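Local structure of redox-sensing transcriptional repressor Rex (Thermus thermophilus, 2DT5) at residues S9-Y14 against R72-L77; R16-L21 against H27-E32; S93-Y98 against I143-V148; K155-L160 against K166-F171. The protein probably represses transcription as a DNA-binding homodimer that responds to changes in the cellular NADH/NAD(+) redox state. The protein carries 1 engineered substitution. All coordinates share one frame; numbering follows the deposited sequence.

Interaction 1 (S9-Y14 against R72-L77); sequences SRLITY and RHILGL
Leu75, with the most surface buried here, sets its forked end against two successive residues of helix 7-23, Leu11 and Ile12. One methyl, Leu75 CD1, lies 4.1 Å from Ile12 CG1; the other, Leu75 CD2, lies 4.2 Å from Leu11 CB. The fork is carried across by a side chain that leaves its backbone toward the other helix, with CG beside the backbone N and opposite the carbonyl carbon (chi1 -65°). Leu11, second in buried surface, also meets Ile74: its CD1 comes to 4.2 Å from Ile74 CG2, and the two side chains cross at about a right angle. Ile12 contributes less, meeting Leu75 at a slant through CG1. All three contacts are apolar and at relaxed distances, between segments whose nearest CA atoms, those of Ile12 and Leu75, are 7.9 Å apart. Immediately after Leu75 the helix ends at Gly76 in a Schellman motif. Gly76 takes a positive phi of 83°, and the backbone bonds Leu77 N to Arg72 O (2.8 Å) and Gly76 N to His73 O (3.1 Å) close its last turn. Thr194 of the second subunit packs on both Ile12 and Leu75, while Ser197 of that subunit is hydrogen-bonded to the carbonyl O of Leu75. Toward the neighbouring helix 42-51, Arg10 and Tyr14 both reach Asp48. Helix 7-23 thus packs on helix 64-75 inside the N-terminal winged-helix DNA-binding domain of Rex, at the side where the other subunit covers it.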
# COMPACT_ATOMS: atom_id res chain seq x y z
N SER B 9 7.58 8.66 -2.37
CA SER B 9 6.47 7.91 -2.98
C SER B 9 6.23 8.48 -4.39
O SER B 9 5.98 7.74 -5.33
CB SER B 9 5.20 8.04 -2.13
OG SER B 9 5.36 7.38 -0.88
N ARG B 10 6.32 9.80 -4.53
CA ARG B 10 6.14 10.39 -5.85
C ARG B 10 7.22 9.90 -6.83
O ARG B 10 6.93 9.55 -7.98
CB ARG B 10 6.18 11.91 -5.77
CG ARG B 10 4.93 12.52 -5.15
CD ARG B 10 4.75 13.97 -5.61
NE ARG B 10 5.83 14.85 -5.17
CZ ARG B 10 6.00 15.24 -3.92
NH1 ARG B 10 5.17 14.83 -2.96
NH2 ARG B 10 7.01 16.06 -3.61
N LEU B 11 8.47 9.84 -6.37
CA LEU B 11 9.54 9.37 -7.24
C LEU B 11 9.26 7.93 -7.68
O LEU B 11 9.45 7.57 -8.85
CB LEU B 11 10.90 9.44 -6.52
CG LEU B 11 11.40 10.84 -6.15
CD1 LEU B 11 12.81 10.74 -5.58
CD2 LEU B 11 11.40 11.75 -7.37
N ILE B 12 8.80 7.11 -6.74
CA ILE B 12 8.46 5.72 -7.02
C ILE B 12 7.33 5.70 -8.05
O ILE B 12 7.34 4.88 -8.98
CB ILE B 12 8.04 4.99 -5.71
CG1 ILE B 12 9.26 4.91 -4.77
CG2 ILE B 12 7.52 3.56 -6.03
CD1 ILE B 12 8.95 4.54 -3.31
N THR B 13 6.37 6.60 -7.92
CA THR B 13 5.28 6.66 -8.90
C THR B 13 5.81 6.98 -10.30
O THR B 13 5.44 6.33 -11.29
CB THR B 13 4.26 7.73 -8.53
OG1 THR B 13 3.65 7.39 -7.27
CG2 THR B 13 3.19 7.83 -9.60
N TYR B 14 6.69 7.99 -10.38
CA TYR B 14 7.26 8.40 -11.66
C TYR B 14 8.00 7.24 -12.30
O TYR B 14 7.98 7.07 -13.53
CB TYR B 14 8.26 9.56 -11.44
CG TYR B 14 7.69 10.79 -10.77
CD1 TYR B 14 8.51 11.62 -9.99
CD2 TYR B 14 6.35 11.15 -10.93
CE1 TYR B 14 8.02 12.78 -9.39
CE2 TYR B 14 5.84 12.32 -10.33
CZ TYR B 14 6.69 13.13 -9.56
OH TYR B 14 6.22 14.25 -8.93
N ARG B 72 16.19 5.22 -10.38
CA ARG B 72 16.60 3.97 -9.76
C ARG B 72 17.85 4.18 -8.89
O ARG B 72 17.97 3.60 -7.80
CB ARG B 72 16.84 2.90 -10.83
CG ARG B 72 15.53 2.39 -11.51
CD ARG B 72 15.83 1.42 -12.65
NE ARG B 72 16.58 0.26 -12.18
CZ ARG B 72 16.06 -0.74 -11.47
NH1 ARG B 72 14.77 -0.73 -11.15
NH2 ARG B 72 16.85 -1.72 -11.05
N HIS B 73 18.79 5.01 -9.35
CA HIS B 73 20.00 5.24 -8.56
C HIS B 73 19.65 5.98 -7.26
O HIS B 73 20.11 5.61 -6.17
CB HIS B 73 21.03 6.06 -9.33
CG HIS B 73 22.26 6.36 -8.53
ND1 HIS B 73 22.52 7.61 -8.00
CD2 HIS B 73 23.27 5.56 -8.11
CE1 HIS B 73 23.63 7.56 -7.29
NE2 HIS B 73 24.11 6.33 -7.34
N ILE B 74 18.85 7.02 -7.39
CA ILE B 74 18.42 7.80 -6.23
C ILE B 74 17.70 6.94 -5.20
O ILE B 74 17.95 7.05 -4.00
CB ILE B 74 17.48 8.91 -6.65
CG1 ILE B 74 18.25 9.94 -7.46
CG2 ILE B 74 16.81 9.55 -5.42
CD1 ILE B 74 17.35 10.86 -8.26
N LEU B 75 16.81 6.08 -5.69
CA LEU B 75 16.02 5.24 -4.80
C LEU B 75 16.79 4.06 -4.21
O LEU B 75 16.31 3.39 -3.30
CB LEU B 75 14.75 4.76 -5.54
CG LEU B 75 13.79 5.91 -5.91
CD1 LEU B 75 12.70 5.42 -6.87
CD2 LEU B 75 13.16 6.48 -4.65
N GLY B 76 18.00 3.82 -4.74
CA GLY B 76 18.82 2.72 -4.27
C GLY B 76 18.46 1.40 -4.92
O GLY B 76 18.79 0.34 -4.41
N LEU B 77 17.77 1.46 -6.05
CA LEU B 77 17.36 0.25 -6.75
C LEU B 77 18.46 -0.35 -7.62
O LEU B 77 18.38 -1.52 -8.02
CB LEU B 77 16.11 0.54 -7.56
CG LEU B 77 14.91 0.94 -6.68
CD1 LEU B 77 13.77 1.50 -7.54
CD2 LEU B 77 14.44 -0.27 -5.89

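Interaction 2 (R16-L21 against H27-E32); sequences RILEEL and HRTSSE. With SO4 (sulfate ion), chain J.
Leu18 and Leu21, one turn apart on helix 7-23, share a single partner, Thr29 of the short strand 28-29. The van der Waals contacts are divided between its two branches: Leu18 CD2 meets Thr29 CG2 methyl to methyl at 4.0 Å, whereas Leu21 CD1 rests 3.9 Å from Thr29 OG1 and almost as near its CB. Each leucine crosses the threonine at about a right angle. With OG1 trans to the backbone N (chi1 178°), the methyl is left between N and the carbonyl carbon, where it meets Leu18. Leu34 covers both Leu21 and Thr29; Thr29 pairs with Tyr62 of strand 62-63, and His27, just before the strand, bonds to Val64. The hydrogen bonds lie within each segment or run to neighbours, not between the two. Ser30 N makes a weak, bent bond to Thr29 OG1, and Ser30 OG, at the N-cap position, caps Gln33 N of helix 31-37. The one salt bridge runs along helix 7-23, between Arg16 NH1 and Glu19 OE2 (3.2 Å). A bound anion makes the last group: a sulfate, probably from the crystallisation liquor, sits at the start of helix 31-37. Ser31 N points at its O3 (2.9 Å, N-H...O angle 163°), and Ser31 OG, also hydrogen-bonded to Tyr62 OH, bonds to its O1 (2.8 Å). Arg46 NE, Gly59 N, Gly61 N and Tyr55 OH complete the cradle. An apolar seam thus holds strand to helix, while amide, hydroxyl and guanidinium donors receive an anion nearby, as would suit a DNA phosphate.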
# COMPACT_ATOMS: atom_id res chain seq x y z
N ARG B 16 7.34 3.98 -11.91
CA ARG B 16 6.37 3.00 -12.43
C ARG B 16 5.90 3.49 -13.80
O ARG B 16 5.91 2.74 -14.77
CB ARG B 16 5.13 2.86 -11.51
CG ARG B 16 5.44 2.33 -10.12
CD ARG B 16 6.55 1.29 -10.19
NE ARG B 16 6.97 0.85 -8.86
CZ ARG B 16 8.11 0.20 -8.62
NH1 ARG B 16 8.94 -0.09 -9.62
NH2 ARG B 16 8.39 -0.18 -7.39
N ILE B 17 5.49 4.76 -13.84
CA ILE B 17 5.03 5.39 -15.07
C ILE B 17 6.08 5.27 -16.18
O ILE B 17 5.76 4.88 -17.30
CB ILE B 17 4.75 6.86 -14.82
CG1 ILE B 17 3.56 7.00 -13.87
CG2 ILE B 17 4.52 7.59 -16.14
CD1 ILE B 17 3.33 8.41 -13.40
N LEU B 18 7.33 5.60 -15.86
CA LEU B 18 8.42 5.52 -16.82
C LEU B 18 8.65 4.10 -17.30
O LEU B 18 9.00 3.88 -18.46
CB LEU B 18 9.73 6.06 -16.20
CG LEU B 18 9.85 7.56 -15.92
CD1 LEU B 18 11.06 7.84 -15.02
CD2 LEU B 18 9.96 8.32 -17.26
N GLU B 19 8.46 3.13 -16.40
CA GLU B 19 8.64 1.73 -16.74
C GLU B 19 7.59 1.35 -17.78
O GLU B 19 7.87 0.58 -18.70
CB GLU B 19 8.47 0.82 -15.52
CG GLU B 19 9.49 1.01 -14.41
CD GLU B 19 9.15 0.21 -13.15
OE1 GLU B 19 7.99 0.30 -12.68
OE2 GLU B 19 10.03 -0.50 -12.63
N GLU B 20 6.38 1.89 -17.62
CA GLU B 20 5.31 1.58 -18.56
C GLU B 20 5.41 2.42 -19.83
O GLU B 20 5.06 1.95 -20.90
CB GLU B 20 3.92 1.69 -17.89
CG GLU B 20 3.70 2.87 -16.95
CD GLU B 20 2.35 2.79 -16.20
OE1 GLU B 20 2.10 1.76 -15.53
OE2 GLU B 20 1.55 3.76 -16.29
N LEU B 21 5.89 3.65 -19.71
CA LEU B 21 6.06 4.47 -20.89
C LEU B 21 7.12 3.77 -21.74
O LEU B 21 7.01 3.70 -22.96
CB LEU B 21 6.55 5.87 -20.52
CG LEU B 21 5.49 6.89 -20.11
CD1 LEU B 21 6.16 8.20 -19.72
CD2 LEU B 21 4.54 7.13 -21.27
N HIS B 27 10.02 6.95 -26.02
CA HIS B 27 11.41 7.23 -25.73
C HIS B 27 11.63 8.57 -25.04
O HIS B 27 12.63 8.75 -24.35
CB HIS B 27 12.24 7.14 -27.02
CG HIS B 27 13.72 7.25 -26.79
ND1 HIS B 27 14.38 8.46 -26.78
CD2 HIS B 27 14.66 6.31 -26.55
CE1 HIS B 27 15.67 8.25 -26.54
NE2 HIS B 27 15.86 6.95 -26.40
N ARG B 28 10.70 9.50 -25.20
CA ARG B 28 10.85 10.79 -24.56
C ARG B 28 9.55 11.22 -23.86
O ARG B 28 8.46 10.85 -24.30
CB ARG B 28 11.26 11.82 -25.61
CG ARG B 28 12.10 12.98 -25.08
CD ARG B 28 12.60 13.86 -26.22
NE ARG B 28 11.51 14.33 -27.07
CZ ARG B 28 11.65 15.18 -28.08
NH1 ARG B 28 12.85 15.67 -28.38
NH2 ARG B 28 10.59 15.56 -28.79
N THR B 29 9.66 11.96 -22.76
CA THR B 29 8.47 12.42 -22.05
C THR B 29 8.65 13.84 -21.52
O THR B 29 9.71 14.44 -21.67
CB THR B 29 8.07 11.47 -20.88
OG1 THR B 29 6.92 12.01 -20.19
CG2 THR B 29 9.22 11.30 -19.88
N SER B 30 7.61 14.38 -20.89
CA SER B 30 7.66 15.73 -20.36
C SER B 30 7.15 15.78 -18.94
O SER B 30 6.57 14.81 -18.45
CB SER B 30 6.79 16.65 -21.22
OG SER B 30 5.45 16.19 -21.24
N SER B 31 7.36 16.91 -18.27
CA SER B 31 6.91 17.08 -16.90
C SER B 31 5.39 17.11 -16.90
O SER B 31 4.74 16.71 -15.93
CB SER B 31 7.43 18.40 -16.32
OG SER B 31 8.82 18.31 -16.03
N GLU B 32 4.82 17.57 -18.01
CA GLU B 32 3.38 17.65 -18.14
C GLU B 32 2.79 16.25 -18.31
O GLU B 32 1.83 15.88 -17.64
CB GLU B 32 3.02 18.55 -19.32
CG GLU B 32 1.55 18.89 -19.38
CD GLU B 32 1.26 20.06 -20.30
OE1 GLU B 32 1.65 21.20 -19.94
OE2 GLU B 32 0.65 19.84 -21.37
S SO4 J . 9.66 20.21 -19.09
O1 SO4 J . 9.74 20.44 -17.63
O2 SO4 J . 10.99 20.45 -19.68
O3 SO4 J . 9.25 18.82 -19.39
O4 SO4 J . 8.67 21.15 -19.66

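Interaction 3 (S93-Y98 against I143-V148); sequences SALADY and IALLTV. With NAD (nicotinamide-adenine-dinucleotide), chain L.
Helix 90-96 and strand 143-146 come nearest at Leu95 and Leu145, whose CA atoms are 8.8 Å apart, leaving the contact to side chains. A single methyl does most of the touching. Leu95 CD1 lies 4.1 Å from Leu145 CD2 and closer, at 3.6 Å, to Thr147 CG2, so it rests against two residues that point from the same side of the chain. Leu95 meets both at an oblique angle. Thr147 turns its methyl to the leucine by placing OG1 between the backbone N and the carbonyl carbon (chi1 48°). The hydroxyl is thereby put to use: OG1 is hydrogen-bonded to Gly87 O and more weakly to Val86 O, which fixes its rotation and ties the turn after the strand to the glycine-rich loop. Beyond it the chain passes along bound NAD. Val148 O accepts a hydrogen bond of 2.7 Å from O3D of the nicotinamide ribose, Thr147 O lies 3.3 Å from C5D of the same sugar, and Val148 CG1 packs against the adenine, 3.5 Å from its C4A. Phe189 of the second subunit also packs on Leu95, and a second NAD touches Ala94, Leu95 and Tyr98. Leu95 thus sits between the core of its own domain and a second NAD, probably that of the other subunit. A glycine-rich turn (Gly87, Gly89) running into a helix that carries Gly92, consistent with a GxGxxG motif, and laid on the parallel strands 81-86 and 143-146 with the dinucleotide across their carboxyl ends, is the signature of a Rossmann fold.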
# COMPACT_ATOMS: atom_id res chain seq x y z
N SER B 93 5.52 -17.13 4.68
CA SER B 93 5.78 -18.15 3.66
C SER B 93 5.29 -17.70 2.29
O SER B 93 5.90 -18.03 1.27
CB SER B 93 5.12 -19.48 4.06
OG SER B 93 5.67 -19.96 5.28
N ALA B 94 4.19 -16.96 2.26
CA ALA B 94 3.65 -16.44 1.01
C ALA B 94 4.70 -15.46 0.44
O ALA B 94 5.01 -15.50 -0.75
CB ALA B 94 2.32 -15.71 1.27
N LEU B 95 5.25 -14.62 1.30
CA LEU B 95 6.27 -13.65 0.91
C LEU B 95 7.55 -14.29 0.37
O LEU B 95 8.14 -13.77 -0.56
CB LEU B 95 6.62 -12.73 2.08
CG LEU B 95 5.50 -11.77 2.50
CD1 LEU B 95 5.95 -10.95 3.71
CD2 LEU B 95 5.16 -10.85 1.35
N ALA B 96 7.98 -15.42 0.95
CA ALA B 96 9.18 -16.09 0.49
C ALA B 96 8.98 -16.57 -0.95
O ALA B 96 9.96 -16.72 -1.69
CB ALA B 96 9.53 -17.28 1.40
N ASP B 97 7.73 -16.83 -1.33
CA ASP B 97 7.42 -17.26 -2.70
C ASP B 97 6.94 -16.13 -3.63
O ASP B 97 6.66 -16.39 -4.80
CB ASP B 97 6.35 -18.36 -2.73
CG ASP B 97 6.87 -19.70 -2.24
OD1 ASP B 97 8.09 -19.92 -2.33
OD2 ASP B 97 6.06 -20.54 -1.78
N TYR B 98 6.81 -14.91 -3.12
CA TYR B 98 6.35 -13.79 -3.98
C TYR B 98 7.34 -13.62 -5.13
O TYR B 98 8.54 -13.48 -4.90
CB TYR B 98 6.26 -12.49 -3.17
CG TYR B 98 5.73 -11.31 -3.97
CD1 TYR B 98 4.45 -11.32 -4.49
CD2 TYR B 98 6.52 -10.17 -4.16
CE1 TYR B 98 3.93 -10.21 -5.18
CE2 TYR B 98 6.01 -9.05 -4.84
CZ TYR B 98 4.71 -9.08 -5.34
OH TYR B 98 4.17 -7.99 -5.98
N ILE B 143 17.72 -5.43 5.19
CA ILE B 143 16.28 -5.22 5.40
C ILE B 143 15.53 -6.46 5.89
O ILE B 143 15.71 -7.55 5.36
CB ILE B 143 15.64 -4.72 4.08
CG1 ILE B 143 16.24 -3.36 3.71
CG2 ILE B 143 14.11 -4.67 4.20
CD1 ILE B 143 15.73 -2.76 2.39
N ALA B 144 14.69 -6.30 6.90
CA ALA B 144 13.94 -7.44 7.41
C ALA B 144 12.45 -7.25 7.22
O ALA B 144 11.92 -6.18 7.49
CB ALA B 144 14.25 -7.67 8.90
N LEU B 145 11.77 -8.29 6.75
CA LEU B 145 10.31 -8.27 6.57
C LEU B 145 9.76 -8.92 7.85
O LEU B 145 9.94 -10.12 8.09
CB LEU B 145 9.89 -9.07 5.32
CG LEU B 145 9.94 -8.31 3.97
CD1 LEU B 145 11.30 -7.68 3.78
CD2 LEU B 145 9.63 -9.26 2.81
N LEU B 146 9.12 -8.10 8.69
CA LEU B 146 8.60 -8.58 9.96
C LEU B 146 7.17 -9.05 9.85
O LEU B 146 6.25 -8.25 9.74
CB LEU B 146 8.69 -7.48 11.02
CG LEU B 146 8.47 -7.97 12.47
CD1 LEU B 146 9.40 -9.16 12.76
CD2 LEU B 146 8.74 -6.83 13.44
N THR B 147 6.98 -10.37 9.91
CA THR B 147 5.67 -10.97 9.80
C THR B 147 5.37 -11.92 10.98
O THR B 147 4.98 -13.07 10.78
CB THR B 147 5.56 -11.74 8.46
OG1 THR B 147 6.72 -12.57 8.30
CG2 THR B 147 5.53 -10.75 7.28
N VAL B 148 5.60 -11.44 12.20
CA VAL B 148 5.30 -12.23 13.40
C VAL B 148 4.01 -11.64 13.96
O VAL B 148 3.63 -10.52 13.60
CB VAL B 148 6.42 -12.12 14.49
CG1 VAL B 148 7.75 -12.58 13.92
CG2 VAL B 148 6.53 -10.69 15.00
PA NAD L . 0.95 -16.86 11.74
O1A NAD L . 0.50 -17.77 10.65
O2A NAD L . 0.47 -17.07 13.14
O5B NAD L . 2.51 -16.89 11.68
C5B NAD L . 3.35 -16.13 12.59
C4B NAD L . 4.68 -16.84 12.61
O4B NAD L . 5.50 -16.03 13.51
C3B NAD L . 4.72 -18.27 13.27
O3B NAD L . 5.31 -19.22 12.33
C2B NAD L . 5.55 -18.12 14.54
O2B NAD L . 6.26 -19.22 14.97
C1B NAD L . 6.40 -16.92 14.14
N9A NAD L . 6.94 -16.19 15.25
C8A NAD L . 6.41 -15.77 16.48
N7A NAD L . 7.28 -15.10 17.22
C5A NAD L . 8.43 -15.04 16.52
C6A NAD L . 9.75 -14.44 16.80
N6A NAD L . 10.01 -13.80 17.91
N1A NAD L . 10.69 -14.61 15.78
C2A NAD L . 10.49 -15.26 14.61
N3A NAD L . 9.25 -15.85 14.31
C4A NAD L . 8.26 -15.72 15.29
O3 NAD L . 0.57 -15.35 11.34
PN NAD L . 0.17 -14.66 9.90
O1N NAD L . -1.27 -14.86 9.65
O2N NAD L . 1.17 -15.18 8.91
O5D NAD L . 0.40 -13.11 10.26
C5D NAD L . 1.74 -12.60 10.54
C4D NAD L . 1.66 -11.15 10.84
O4D NAD L . 1.13 -10.44 9.62
C3D NAD L . 0.66 -10.76 12.00
O3D NAD L . 1.20 -9.68 12.78
C2D NAD L . -0.56 -10.29 11.22
O2D NAD L . -1.46 -9.52 11.96
C1D NAD L . 0.13 -9.52 10.04
N1N NAD L . -0.86 -9.17 8.99
C2N NAD L . -0.58 -7.97 8.28
C3N NAD L . -1.13 -7.67 7.11
C7N NAD L . -0.83 -6.36 6.45
O7N NAD L . -1.55 -6.01 5.49
N7N NAD L . 0.15 -5.59 6.95
C4N NAD L . -2.08 -8.65 6.42
C5N NAD L . -1.68 -10.06 6.79
C6N NAD L . -1.40 -10.27 8.17

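Interaction 4 (K155-L160 against K166-F171); sequences KAADLL and KGILNF. With NAD (nicotinamide-adenine-dinucleotide), chain L.
Ile168 brings its CD1 against helix 150-163, touching two residues three positions apart. That methyl lies 4.0 Å from Ala157 CB and 4.1 Å from Leu160 CD1. Each of the three side chains leaves its backbone toward the other segment. The isoleucine arrives fully extended, with CG1 beside the backbone N (chi1 -59°) and CD1 carried straight on from it (chi2 177°), which puts the far end of the longer branch, rather than CG2, against the helix. Leu160 comes to it at a slant. Ala157, having only its CB, lets the backbones approach to 7.9 Å between the CA atoms of Ala157 and Ile168. Leu146 packs on Ile168, and Ala144 on Leu160, so the strand next door lies under the same helix. Where strand 167-170 ends, the chain reaches the cofactor: the nicotinamide amide N7N gives Phe171 O a nearly straight hydrogen bond of 3.0 Å (N-H...O angle 164°). The Phe171 ring packs on Leu91 and Leu95. Ala156, on the helix, has its CB 4.2 Å from N6A at the other end of the NAD. Strand 143-146, helix 150-163 and strand 167-170, with the two strands parallel and adjacent, form the beta-alpha-beta crossover characteristic of Rossmann folds.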
# COMPACT_ATOMS: atom_id res chain seq x y z
N LYS B 155 9.63 -7.25 20.35
CA LYS B 155 10.80 -8.01 20.77
C LYS B 155 11.53 -8.59 19.56
O LYS B 155 12.76 -8.73 19.58
CB LYS B 155 10.40 -9.11 21.76
CG LYS B 155 11.61 -9.90 22.27
CD LYS B 155 12.76 -8.95 22.66
CE LYS B 155 14.13 -9.58 22.39
NZ LYS B 155 15.24 -8.61 22.53
N ALA B 156 10.78 -8.94 18.52
CA ALA B 156 11.43 -9.46 17.32
C ALA B 156 12.26 -8.32 16.73
O ALA B 156 13.41 -8.51 16.30
CB ALA B 156 10.37 -9.94 16.30
N ALA B 157 11.68 -7.13 16.71
CA ALA B 157 12.35 -5.94 16.17
C ALA B 157 13.62 -5.65 16.98
O ALA B 157 14.66 -5.32 16.41
CB ALA B 157 11.42 -4.74 16.20
N ASP B 158 13.52 -5.77 18.31
CA ASP B 158 14.66 -5.53 19.20
C ASP B 158 15.79 -6.47 18.82
O ASP B 158 16.96 -6.07 18.73
CB ASP B 158 14.25 -5.79 20.65
CG ASP B 158 13.26 -4.76 21.16
OD1 ASP B 158 12.60 -5.03 22.19
OD2 ASP B 158 13.14 -3.68 20.55
N LEU B 159 15.44 -7.73 18.59
CA LEU B 159 16.43 -8.72 18.18
C LEU B 159 17.06 -8.34 16.84
O LEU B 159 18.26 -8.55 16.63
CB LEU B 159 15.78 -10.10 18.08
CG LEU B 159 15.38 -10.71 19.43
CD1 LEU B 159 14.65 -12.05 19.22
CD2 LEU B 159 16.65 -10.92 20.26
N LEU B 160 16.26 -7.80 15.93
CA LEU B 160 16.76 -7.39 14.61
C LEU B 160 17.71 -6.21 14.77
O LEU B 160 18.78 -6.18 14.16
CB LEU B 160 15.59 -7.02 13.68
CG LEU B 160 14.92 -8.26 13.05
CD1 LEU B 160 13.57 -7.89 12.44
CD2 LEU B 160 15.85 -8.85 12.01
N LYS B 166 19.21 -2.78 9.18
CA LYS B 166 19.25 -1.36 8.82
C LYS B 166 17.85 -0.82 8.59
O LYS B 166 17.59 0.37 8.77
CB LYS B 166 20.11 -1.14 7.57
CG LYS B 166 21.60 -1.41 7.79
CD LYS B 166 22.41 -1.15 6.54
CE LYS B 166 23.90 -1.43 6.77
NZ LYS B 166 24.69 -1.36 5.49
N GLY B 167 16.95 -1.70 8.19
CA GLY B 167 15.58 -1.30 7.96
C GLY B 167 14.61 -2.45 8.19
O GLY B 167 14.97 -3.62 8.04
N ILE B 168 13.39 -2.12 8.56
CA ILE B 168 12.37 -3.14 8.78
C ILE B 168 11.08 -2.77 8.06
O ILE B 168 10.53 -1.69 8.26
CB ILE B 168 12.01 -3.31 10.29
CG1 ILE B 168 13.25 -3.69 11.11
CG2 ILE B 168 10.93 -4.37 10.45
CD1 ILE B 168 12.99 -3.81 12.59
N LEU B 169 10.62 -3.68 7.23
CA LEU B 169 9.34 -3.54 6.56
C LEU B 169 8.41 -4.30 7.49
O LEU B 169 8.37 -5.53 7.50
CB LEU B 169 9.33 -4.15 5.16
CG LEU B 169 8.13 -3.85 4.26
CD1 LEU B 169 8.05 -2.36 3.97
CD2 LEU B 169 8.20 -4.66 2.97
N ASN B 170 7.66 -3.55 8.30
CA ASN B 170 6.80 -4.09 9.34
C ASN B 170 5.38 -4.39 8.91
O ASN B 170 4.62 -3.48 8.58
CB ASN B 170 6.75 -3.09 10.50
CG ASN B 170 5.81 -3.52 11.59
OD1 ASN B 170 5.07 -2.70 12.16
ND2 ASN B 170 5.82 -4.81 11.90
N PHE B 171 5.01 -5.67 8.89
CA PHE B 171 3.64 -6.03 8.52
C PHE B 171 2.73 -6.15 9.75
O PHE B 171 1.51 -6.08 9.62
CB PHE B 171 3.60 -7.35 7.74
CG PHE B 171 4.27 -7.28 6.39
CD1 PHE B 171 5.66 -7.25 6.29
CD2 PHE B 171 3.51 -7.22 5.23
CE1 PHE B 171 6.29 -7.17 5.05
CE2 PHE B 171 4.12 -7.14 3.97
CZ PHE B 171 5.51 -7.11 3.88
PA NAD L . 0.95 -16.86 11.74
O1A NAD L . 0.50 -17.77 10.65
O2A NAD L . 0.47 -17.07 13.14
O5B NAD L . 2.51 -16.89 11.68
C5B NAD L . 3.35 -16.13 12.59
C4B NAD L . 4.68 -16.84 12.61
O4B NAD L . 5.50 -16.03 13.51
C3B NAD L . 4.72 -18.27 13.27
O3B NAD L . 5.31 -19.22 12.33
C2B NAD L . 5.55 -18.12 14.54
O2B NAD L . 6.26 -19.22 14.97
C1B NAD L . 6.40 -16.92 14.14
N9A NAD L . 6.94 -16.19 15.25
C8A NAD L . 6.41 -15.77 16.48
N7A NAD L . 7.28 -15.10 17.22
C5A NAD L . 8.43 -15.04 16.52
C6A NAD L . 9.75 -14.44 16.80
N6A NAD L . 10.01 -13.80 17.91
N1A NAD L . 10.69 -14.61 15.78
C2A NAD L . 10.49 -15.26 14.61
N3A NAD L . 9.25 -15.85 14.31
C4A NAD L . 8.26 -15.72 15.29
O3 NAD L . 0.57 -15.35 11.34
PN NAD L . 0.17 -14.66 9.90
O1N NAD L . -1.27 -14.86 9.65
O2N NAD L . 1.17 -15.18 8.91
O5D NAD L . 0.40 -13.11 10.26
C5D NAD L . 1.74 -12.60 10.54
C4D NAD L . 1.66 -11.15 10.84
O4D NAD L . 1.13 -10.44 9.62
C3D NAD L . 0.66 -10.76 12.00
O3D NAD L . 1.20 -9.68 12.78
C2D NAD L . -0.56 -10.29 11.22
O2D NAD L . -1.46 -9.52 11.96
C1D NAD L . 0.13 -9.52 10.04
N1N NAD L . -0.86 -9.17 8.99
C2N NAD L . -0.58 -7.97 8.28
C3N NAD L . -1.13 -7.67 7.11
C7N NAD L . -0.83 -6.36 6.45
O7N NAD L . -1.55 -6.01 5.49
N7N NAD L . 0.15 -5.59 6.95
C4N NAD L . -2.08 -8.65 6.42
C5N NAD L . -1.68 -10.06 6.79
C6N NAD L . -1.40 -10.27 8.17

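Interactions 1 and 2 share helix 7-23 and belong to the DNA-binding domain, their centres 13 Å apart, with interaction 2 nested along the chain within the loop that interaction 1 closes. Interactions 3 and 4, with centres 12 Å apart, lie in the NAD-binding domain. They join directly: Ala144 is backbone-bonded to Gly167 and Leu169 between neighbouring strands, and both contacts touch the same NAD. Interaction 2 is remote from them, its centre 31 Å from that of interaction 3 and 35 Å from that of interaction 4. Interaction 1 lies between, about 8 Å from interaction 3 by nearest atoms, and it too touches the second subunit.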